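Local structure of beta-1,4-mannanase (3VUP) at residues Thr336-Lys341 against Gly345-Ser350. The protein probably hydrolyses the beta-1,4-mannosidic bonds of mannan in the digestive fluid of the sea hare Aplysia kurodai. Sequence-based numbering, arbitrary orientation.
Sequences TNIKDK and GKIPIS. With SO4 (sulfate ion), chain E.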
ATOM      1  N   THR A 336     -20.349   3.794   4.987  1.00  7.16           N
ATOM      2  CA  THR A 336     -21.360   4.643   5.605  1.00  7.92           C
ATOM      3  C   THR A 336     -21.733   4.152   6.997  1.00  7.84           C
ATOM      4  O   THR A 336     -21.917   4.945   7.918  1.00  8.64           O
ATOM      5  CB  THR A 336     -22.612   4.735   4.713  1.00  9.61           C
ATOM      6  OG1 THR A 336     -22.277   5.410   3.493  1.00 10.64           O
ATOM      7  CG2 THR A 336     -23.719   5.493   5.413  1.00 10.85           C
ATOM      8  N   ASN A 337     -21.825   2.839   7.169  1.00  7.38           N
ATOM      9  CA  ASN A 337     -22.294   2.305   8.436  1.00  7.67           C
ATOM     10  C   ASN A 337     -21.375   2.641   9.604  1.00  7.98           C
ATOM     11  O   ASN A 337     -21.845   2.876  10.718  1.00  8.28           O
ATOM     12  CB  ASN A 337     -22.507   0.800   8.350  1.00  9.03           C
ATOM     13  CG  ASN A 337     -23.125   0.246   9.602  1.00  9.34           C
ATOM     14  OD1 ASN A 337     -22.440  -0.314  10.453  1.00  9.40           O
ATOM     15  ND2 ASN A 337     -24.428   0.432   9.743  1.00 11.92           N
ATOM     16  N   ILE A 338     -20.072   2.677   9.351  1.00  6.92           N
ATOM     17  CA  ILE A 338     -19.120   2.901  10.436  1.00  6.91           C
ATOM     18  C   ILE A 338     -18.703   4.357  10.603  1.00  6.85           C
ATOM     19  O   ILE A 338     -17.944   4.661  11.507  1.00  6.99           O
ATOM     20  CB  ILE A 338     -17.843   2.011  10.325  1.00  6.37           C
ATOM     21  CG1 ILE A 338     -16.985   2.403   9.121  1.00  6.32           C
ATOM     22  CG2 ILE A 338     -18.199   0.527  10.306  1.00  6.82           C
ATOM     23  CD1 ILE A 338     -15.561   1.858   9.199  1.00  6.90           C
ATOM     24  N   LYS A 339     -19.214   5.257   9.761  1.00  7.64           N
ATOM     25  CA  LYS A 339     -18.628   6.595   9.658  1.00  8.62           C
ATOM     26  C   LYS A 339     -18.708   7.417  10.939  1.00  7.87           C
ATOM     27  O   LYS A 339     -17.903   8.325  11.141  1.00  9.45           O
ATOM     28  CB  LYS A 339     -19.203   7.379   8.477  1.00 10.68           C
ATOM     29  CG  LYS A 339     -20.587   7.942   8.696  1.00 11.61           C
ATOM     30  CD  LYS A 339     -21.038   8.646   7.429  1.00 13.57           C
ATOM     31  CE  LYS A 339     -22.395   9.282   7.601  1.00 15.80           C
ATOM     32  NZ  LYS A 339     -22.891   9.914   6.349  1.00 17.54           N
ATOM     33  N   ASP A 340     -19.677   7.094  11.795  1.00  7.70           N
ATOM     34  CA  ASP A 340     -19.907   7.846  13.018  1.00  8.46           C
ATOM     35  C   ASP A 340     -19.343   7.158  14.266  1.00  7.81           C
ATOM     36  O   ASP A 340     -19.581   7.627  15.379  1.00  8.50           O
ATOM     37  CB  ASP A 340     -21.407   8.135  13.196  1.00 10.10           C
ATOM     38  CG  ASP A 340     -22.254   6.866  13.261  1.00 12.93           C
ATOM     39  OD1 ASP A 340     -21.716   5.760  13.002  1.00 14.95           O
ATOM     40  OD2 ASP A 340     -23.463   6.973  13.566  1.00 14.90           O
ATOM     41  N   LYS A 341     -18.595   6.071  14.091  1.00  7.42           N
ATOM     42  CA  LYS A 341     -17.981   5.399  15.229  1.00  7.38           C
ATOM     43  C   LYS A 341     -16.776   6.175  15.728  1.00  7.61           C
ATOM     44  O   LYS A 341     -16.030   6.756  14.934  1.00  8.30           O
ATOM     45  CB  LYS A 341     -17.565   3.977  14.865  1.00  7.96           C
ATOM     46  CG  LYS A 341     -18.714   3.116  14.421  1.00  8.29           C
ATOM     47  CD  LYS A 341     -18.365   1.640  14.250  0.74  8.34           C
ATOM     48  CE  LYS A 341     -18.142   0.935  15.579  0.74  8.23           C
ATOM     49  NZ  LYS A 341     -19.381   0.904  16.400  0.74  9.06           N
ATOM     50  N   GLY A 345     -11.024   5.557  17.123  1.00  8.17           N
ATOM     51  CA  GLY A 345     -10.673   6.633  16.216  1.00  8.03           C
ATOM     52  C   GLY A 345     -11.862   7.221  15.482  1.00  7.82           C
ATOM     53  O   GLY A 345     -12.790   6.510  15.103  1.00  8.47           O
ATOM     54  N   LYS A 346     -11.818   8.532  15.277  1.00  7.90           N
ATOM     55  CA  LYS A 346     -12.849   9.238  14.541  1.00  8.68           C
ATOM     56  C   LYS A 346     -12.568   9.152  13.042  1.00  7.95           C
ATOM     57  O   LYS A 346     -11.417   9.098  12.617  1.00  8.16           O
ATOM     58  CB  LYS A 346     -12.866  10.691  15.006  1.00 10.93           C
ATOM     59  CG  LYS A 346     -13.849  11.601  14.310  1.00 13.83           C
ATOM     60  CD  LYS A 346     -13.630  13.039  14.748  1.00 16.18           C
ATOM     61  CE  LYS A 346     -14.589  13.973  14.043  1.00 18.33           C
ATOM     62  NZ  LYS A 346     -14.387  15.370  14.511  1.00 19.47           N
ATOM     63  N   ILE A 347     -13.627   9.150  12.246  1.00  7.20           N
ATOM     64  CA  ILE A 347     -13.492   8.998  10.804  1.00  6.81           C
ATOM     65  C   ILE A 347     -13.580  10.312  10.007  1.00  6.70           C
ATOM     66  O   ILE A 347     -12.721  10.557   9.169  1.00  6.83           O
ATOM     67  CB  ILE A 347     -14.418   7.872  10.267  1.00  7.28           C
ATOM     68  CG1 ILE A 347     -13.902   6.511  10.758  1.00  7.62           C
ATOM     69  CG2 ILE A 347     -14.503   7.918   8.753  1.00  8.35           C
ATOM     70  CD1 ILE A 347     -14.862   5.365  10.564  1.00  7.90           C
ATOM     71  N   PRO A 348     -14.583  11.174  10.275  1.00  7.56           N
ATOM     72  CA  PRO A 348     -14.638  12.410   9.485  1.00  7.39           C
ATOM     73  C   PRO A 348     -13.400  13.270   9.690  1.00  7.11           C
ATOM     74  O   PRO A 348     -12.914  13.419  10.817  1.00  8.46           O
ATOM     75  CB  PRO A 348     -15.875  13.121  10.042  1.00  8.64           C
ATOM     76  CG  PRO A 348     -16.736  12.016  10.538  1.00  8.91           C
ATOM     77  CD  PRO A 348     -15.785  11.009  11.110  1.00  7.88           C
ATOM     78  N   ILE A 349     -12.897  13.826   8.597  1.00  7.44           N
ATOM     79  CA  ILE A 349     -11.725  14.682   8.639  1.00  7.51           C
ATOM     80  C   ILE A 349     -11.972  15.952   7.849  1.00  7.00           C
ATOM     81  O   ILE A 349     -12.896  16.037   7.035  1.00  7.63           O
ATOM     82  CB  ILE A 349     -10.457  13.973   8.092  1.00  7.74           C
ATOM     83  CG1 ILE A 349     -10.609  13.623   6.611  1.00  8.06           C
ATOM     84  CG2 ILE A 349     -10.127  12.737   8.928  1.00  8.62           C
ATOM     85  CD1 ILE A 349      -9.335  13.096   5.984  1.00  8.92           C
ATOM     86  N   SER A 350     -11.139  16.945   8.118  1.00  8.02           N
ATOM     87  CA  SER A 350     -11.200  18.213   7.418  0.69  8.97           C
ATOM     88  C   SER A 350      -9.785  18.597   7.011  1.00  9.36           C
ATOM     89  O   SER A 350      -8.914  18.776   7.866  1.00 10.73           O
ATOM     90  CB  SER A 350     -11.805  19.282   8.326  0.69 10.41           C
ATOM     91  OG  SER A 350     -11.950  20.518   7.648  0.69 11.80           O
TER
HETATM   92  S   SO4 E 403     -18.566   3.324  18.896  1.00  9.52           S
HETATM   93  O1  SO4 E 403     -17.646   2.209  18.685  1.00 11.22           O
HETATM   94  O2  SO4 E 403     -17.828   4.581  18.990  1.00 11.29           O
HETATM   95  O3  SO4 E 403     -19.529   3.368  17.803  1.00 10.41           O
HETATM   96  O4  SO4 E 403     -19.274   3.079  20.154  1.00 11.48           O
HETATM   97  O   HOH W   1     -16.354   8.836  13.380  1.00  9.65           O
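Ile347 N donates to a water at 3.0 Å, and that same water spends its two hydrogens on carbonyls of the facing segment, reaching Lys339 O at 2.8 Å and Lys341 O at 2.6 Å. Three backbone groups thus grip one water, which supplies the polar link between Thr336-Lys341 and Gly345-Ser350, since direct hydrogen bonds between them are absent. Packing is partly apolar and partly carbon against carbonyl oxygen. In Ile347, chi1 -69° puts CG1 beside the backbone N and an extended chi2 carries CD1 on to Ile338 CD1, 3.8 Å away, and to Ile338 O at 3.3 Å; the two side chains cross at about a right angle, and both also touch Phe17 and Ser19. Pro348 CD lies 3.4 Å from Lys339 O. The carbonyls presented here come from a type I beta turn, Ile338 to Lys341, closed by Lys341 N to Ile338 O at 3.0 Å. Lys341, bent at chi3 and chi4, curls its NZ to 2.8 Å from O3 of a sulfate, probably from the crystallisation liquor, which Thr342 N and Ser343 OG also bind. About 21 Å, centre to centre, from the middle of the chain, this is a water-bridged packing of the C-terminal tail against the Ile338-Lys341 turn, with helix 324-338 the last helix of a TIM barrel.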